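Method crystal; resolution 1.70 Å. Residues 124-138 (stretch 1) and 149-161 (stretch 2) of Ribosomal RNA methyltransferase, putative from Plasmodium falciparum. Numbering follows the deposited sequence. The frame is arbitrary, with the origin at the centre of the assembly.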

# COMPACT_ATOMS: atom_id res chain seq x y z
N ASP A 124 0.10 -3.71 22.41
CA ASP A 124 0.37 -4.91 21.60
C ASP A 124 -0.12 -4.72 20.16
O ASP A 124 0.55 -5.10 19.21
N ASP A 125 -1.32 -4.14 20.02
CA ASP A 125 -1.90 -3.92 18.71
C ASP A 125 -1.04 -2.94 17.90
O ASP A 125 -0.88 -3.10 16.69
N HIS A 126 -0.48 -1.95 18.58
CA HIS A 126 0.44 -1.01 17.92
C HIS A 126 1.69 -1.75 17.45
O HIS A 126 2.11 -1.59 16.30
N LEU A 127 2.31 -2.54 18.34
CA LEU A 127 3.51 -3.31 17.96
C LEU A 127 3.23 -4.26 16.79
O LEU A 127 4.07 -4.39 15.86
N ASN A 128 2.08 -4.92 16.83
CA ASN A 128 1.68 -5.80 15.71
C ASN A 128 1.54 -5.01 14.43
O ASN A 128 1.89 -5.50 13.36
N SER A 129 0.95 -3.82 14.54
CA SER A 129 0.81 -2.92 13.40
C SER A 129 2.17 -2.51 12.87
O SER A 129 2.35 -2.39 11.65
N CYS A 130 3.10 -2.23 13.78
CA CYS A 130 4.48 -1.91 13.38
C CYS A 130 5.09 -3.06 12.58
O CYS A 130 5.73 -2.86 11.54
N GLU A 131 4.85 -4.27 13.07
CA GLU A 131 5.42 -5.47 12.45
C GLU A 131 4.89 -5.61 11.02
O GLU A 131 5.67 -5.85 10.10
N LEU A 132 3.58 -5.42 10.84
CA LEU A 132 2.96 -5.49 9.53
C LEU A 132 3.50 -4.38 8.63
O LEU A 132 3.80 -4.62 7.46
N THR A 133 3.63 -3.19 9.19
CA THR A 133 4.15 -2.05 8.44
C THR A 133 5.58 -2.31 7.95
O THR A 133 5.94 -2.00 6.82
N LEU A 134 6.39 -2.91 8.82
CA LEU A 134 7.75 -3.27 8.44
C LEU A 134 7.73 -4.33 7.33
O LEU A 134 8.51 -4.20 6.40
N SER A 135 6.86 -5.34 7.41
CA SER A 135 6.76 -6.39 6.38
C SER A 135 6.39 -5.79 5.03
O SER A 135 7.03 -6.08 4.02
N ILE A 136 5.39 -4.91 5.05
CA ILE A 136 4.93 -4.29 3.81
C ILE A 136 6.03 -3.37 3.28
O ILE A 136 6.28 -3.35 2.08
N THR A 137 6.70 -2.62 4.16
CA THR A 137 7.82 -1.75 3.74
C THR A 137 9.00 -2.52 3.09
O THR A 137 9.52 -2.13 2.06
N HIS A 138 9.34 -3.67 3.69
CA HIS A 138 10.38 -4.53 3.14
C HIS A 138 10.02 -5.02 1.74
O HIS A 138 10.88 -5.06 0.86
N THR A 149 5.75 6.55 -5.26
CA THR A 149 4.97 6.95 -4.06
C THR A 149 4.55 5.71 -3.26
O THR A 149 4.13 4.71 -3.82
N TYR A 150 4.64 5.82 -1.95
CA TYR A 150 4.26 4.71 -1.08
C TYR A 150 3.42 5.28 0.03
O TYR A 150 3.87 6.21 0.70
N ILE A 151 2.22 4.73 0.21
CA ILE A 151 1.33 5.15 1.31
C ILE A 151 0.92 3.94 2.11
O ILE A 151 0.45 2.95 1.57
N VAL A 152 1.14 3.98 3.42
CA VAL A 152 0.86 2.80 4.23
C VAL A 152 0.14 3.19 5.51
O VAL A 152 0.53 4.14 6.20
N LYS A 153 -0.92 2.45 5.81
CA LYS A 153 -1.66 2.67 7.05
C LYS A 153 -1.00 1.98 8.25
O LYS A 153 -0.41 0.91 8.12
N MET A 154 -1.12 2.60 9.43
CA MET A 154 -0.76 1.89 10.66
C MET A 154 -1.52 2.47 11.83
O MET A 154 -2.05 3.60 11.72
N TYR A 155 -1.58 1.71 12.93
CA TYR A 155 -2.08 2.27 14.20
C TYR A 155 -1.04 3.21 14.76
O TYR A 155 0.10 2.82 14.99
N LEU A 156 -1.44 4.47 14.97
CA LEU A 156 -0.55 5.47 15.54
C LEU A 156 -0.14 5.06 16.94
O LEU A 156 -0.95 4.56 17.73
N GLY A 157 1.13 5.30 17.25
CA GLY A 157 1.62 5.01 18.58
C GLY A 157 3.09 5.26 18.75
O GLY A 157 3.70 5.99 17.99
N SER A 158 3.64 4.64 19.78
CA SER A 158 4.98 4.97 20.23
C SER A 158 6.07 4.85 19.17
O SER A 158 7.06 5.59 19.21
N GLN A 159 5.88 3.93 18.21
CA GLN A 159 6.89 3.65 17.19
C GLN A 159 6.66 4.35 15.86
O GLN A 159 7.47 4.24 14.95
N THR A 160 5.54 5.04 15.73
CA THR A 160 5.23 5.68 14.47
C THR A 160 6.36 6.57 13.98
O THR A 160 6.77 6.50 12.82
N ASN A 161 6.89 7.42 14.86
CA ASN A 161 7.90 8.32 14.39
C ASN A 161 9.22 7.63 14.02
O ASN A 161 9.89 8.04 13.07

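How does the first part of this stretch of strand meet the helix, which runs nearly antiparallel to it at 160°? Tyr 150 points toward the helix with chi1 t, carrying its hydroxyl to the helix surface. There Tyr 150 OH donates a hydrogen bond to Thr 137 OG1 at 2.9 Å. Thr 137, chi1 m, in turn gives its proton to the backbone, with Thr 137 OG1 2.6 Å from Thr 133 O. Ile 136, also m, reaches the edge of the tyrosine ring, its CG2 lying 3.5 Å from Tyr 150 OH.

What fills the space between the strand and the helix further along? Alternation turns Val 152 (p) and Met 154 (p) toward the helix, while the long chain of Lys 153 leads away. Val 152 CG2 sits 4.3 Å from Thr 133 CG2, a loose contact. Met 154 packs more closely: its CB is 3.4 Å from Thr 133 OG1, and its CE is 3.6 Å from Cys 130 SG.

How is the strand's end held? Tyr 155 uses both its backbone N and its backbone O. Tyr 155 N donates to Ser 129 OG at 2.8 Å, with the serine in rotamer t, and Tyr 155 O accepts from His 126 ND1 at 2.8 Å. The tyrosine ring, chi1 m, meets Ser 129 CB edge-on, 3.7 Å from Tyr 155 CD2.

Why does the loop fit around His 126? With chi1 t, the imidazole reaches into the turn from Gly 157 to Thr 160. Gly 157 CA lies over one ring face, 3.5 Å from the His 126 ring centroid, a CH-pi contact; a CB here would clash with His 126 ND1. Gln 159 N then donates to His 126 NE2 at 2.9 Å, so both ring nitrogens are engaged. Gln 159 CB, chi1 m, also touches Cys 130 SG at 3.4 Å, before its side chain leads away.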

# COMPACT_ATOMS: atom_id res chain seq x y z
CB ASP A 124 -0.32 -6.13 22.20
CG ASP A 124 0.51 -6.85 23.23
OD1 ASP A 124 1.74 -7.00 23.03
OD2 ASP A 124 -0.07 -7.31 24.22
CB ASP A 125 -3.34 -3.39 18.83
CG ASP A 125 -4.31 -4.47 19.30
OD1 ASP A 125 -4.02 -5.66 19.11
OD2 ASP A 125 -5.36 -4.10 19.86
CB HIS A 126 0.80 0.15 18.83
CG HIS A 126 1.86 1.05 18.26
ND1 HIS A 126 1.65 1.82 17.13
CD2 HIS A 126 3.15 1.25 18.63
CE1 HIS A 126 2.76 2.47 16.84
NE2 HIS A 126 3.68 2.16 17.74
CB LEU A 127 4.08 -4.09 19.15
CG LEU A 127 5.48 -4.69 18.94
CD1 LEU A 127 6.47 -3.54 18.77
CD2 LEU A 127 5.85 -5.60 20.13
CB ASN A 128 0.36 -6.51 15.98
CG ASN A 128 0.44 -7.49 17.12
OD1 ASN A 128 1.52 -7.83 17.59
ND2 ASN A 128 -0.73 -7.98 17.57
CB SER A 129 0.00 -1.67 13.81
OG SER A 129 -0.15 -0.74 12.74
CB CYS A 130 5.32 -1.63 14.62
SG CYS A 130 4.90 -0.03 15.33
CB GLU A 131 5.11 -6.74 13.26
CG GLU A 131 5.68 -7.99 12.57
CD GLU A 131 5.44 -9.31 13.34
OE1 GLU A 131 4.31 -9.52 13.84
OE2 GLU A 131 6.39 -10.13 13.40
CB LEU A 132 1.43 -5.38 9.64
CG LEU A 132 0.68 -5.37 8.29
CD1 LEU A 132 1.05 -6.59 7.44
CD2 LEU A 132 -0.80 -5.34 8.55
CB THR A 133 4.07 -0.77 9.28
OG1 THR A 133 2.68 -0.49 9.54
CG2 THR A 133 4.66 0.40 8.51
CB LEU A 134 8.55 -3.73 9.67
CG LEU A 134 8.93 -2.58 10.61
CD1 LEU A 134 9.45 -3.13 11.95
CD2 LEU A 134 9.98 -1.68 9.93
CB SER A 135 5.75 -7.49 6.76
OG SER A 135 6.24 -8.22 7.87
CB ILE A 136 3.62 -3.51 4.02
CG1 ILE A 136 2.47 -4.49 4.31
CG2 ILE A 136 3.26 -2.74 2.75
CD1 ILE A 136 1.24 -3.81 4.90
CB THR A 137 8.28 -0.90 4.94
OG1 THR A 137 7.16 -0.13 5.40
CG2 THR A 137 9.48 0.03 4.57
CB HIS A 138 10.58 -5.71 4.08
CG HIS A 138 11.70 -6.61 3.65
ND1 HIS A 138 13.02 -6.31 3.89
CD2 HIS A 138 11.68 -7.79 2.99
CE1 HIS A 138 13.78 -7.28 3.39
NE2 HIS A 138 12.99 -8.18 2.83
CB THR A 149 3.69 7.76 -4.47
OG1 THR A 149 4.10 8.97 -5.11
CG2 THR A 149 2.80 8.12 -3.27
CB TYR A 150 5.53 4.11 -0.50
CG TYR A 150 5.33 3.10 0.62
CD1 TYR A 150 4.43 2.03 0.47
CD2 TYR A 150 6.15 3.13 1.75
CE1 TYR A 150 4.28 1.04 1.48
CE2 TYR A 150 6.02 2.15 2.77
CZ TYR A 150 5.10 1.12 2.62
OH TYR A 150 4.95 0.15 3.60
CB ILE A 151 0.10 5.92 0.78
CG1 ILE A 151 0.59 7.10 -0.05
CG2 ILE A 151 -0.73 6.39 1.98
CD1 ILE A 151 -0.53 7.95 -0.63
CB VAL A 152 2.16 1.99 4.52
CG1 VAL A 152 3.22 2.85 5.22
CG2 VAL A 152 1.86 0.70 5.31
CB LYS A 153 -3.11 2.20 6.89
CG LYS A 153 -4.04 2.60 8.04
CD LYS A 153 -5.49 2.19 7.75
CE LYS A 153 -5.74 0.71 7.66
NZ LYS A 153 -7.16 0.45 7.26
CB MET A 154 0.74 1.98 10.93
CG MET A 154 1.22 3.36 11.38
SD MET A 154 2.96 3.36 11.92
CE MET A 154 2.95 2.06 13.16
CB TYR A 155 -2.41 1.18 15.23
CG TYR A 155 -3.66 0.41 14.88
CD1 TYR A 155 -4.89 1.05 14.79
CD2 TYR A 155 -3.59 -0.96 14.62
CE1 TYR A 155 -6.04 0.33 14.44
CE2 TYR A 155 -4.73 -1.68 14.27
CZ TYR A 155 -5.95 -1.02 14.18
OH TYR A 155 -7.08 -1.72 13.84
CB LEU A 156 -1.23 6.84 15.58
CG LEU A 156 -0.46 8.01 16.23
CD1 LEU A 156 0.68 8.52 15.38
CD2 LEU A 156 -1.40 9.19 16.51
CB SER A 158 5.32 4.17 21.50
OG SER A 158 6.08 3.00 21.26
CB GLN A 159 6.95 2.14 16.91
CG GLN A 159 7.25 1.32 18.17
CD GLN A 159 8.62 1.65 18.72
OE1 GLN A 159 9.62 1.35 18.09
NE2 GLN A 159 8.67 2.28 19.88
CB THR A 160 3.88 6.43 14.57
OG1 THR A 160 2.86 5.48 14.87
CG2 THR A 160 3.52 7.12 13.25
CB ASN A 161 8.10 9.50 15.34
CG ASN A 161 8.02 10.81 14.61
OD1 ASN A 161 9.04 11.47 14.37
ND2 ASN A 161 6.81 11.16 14.17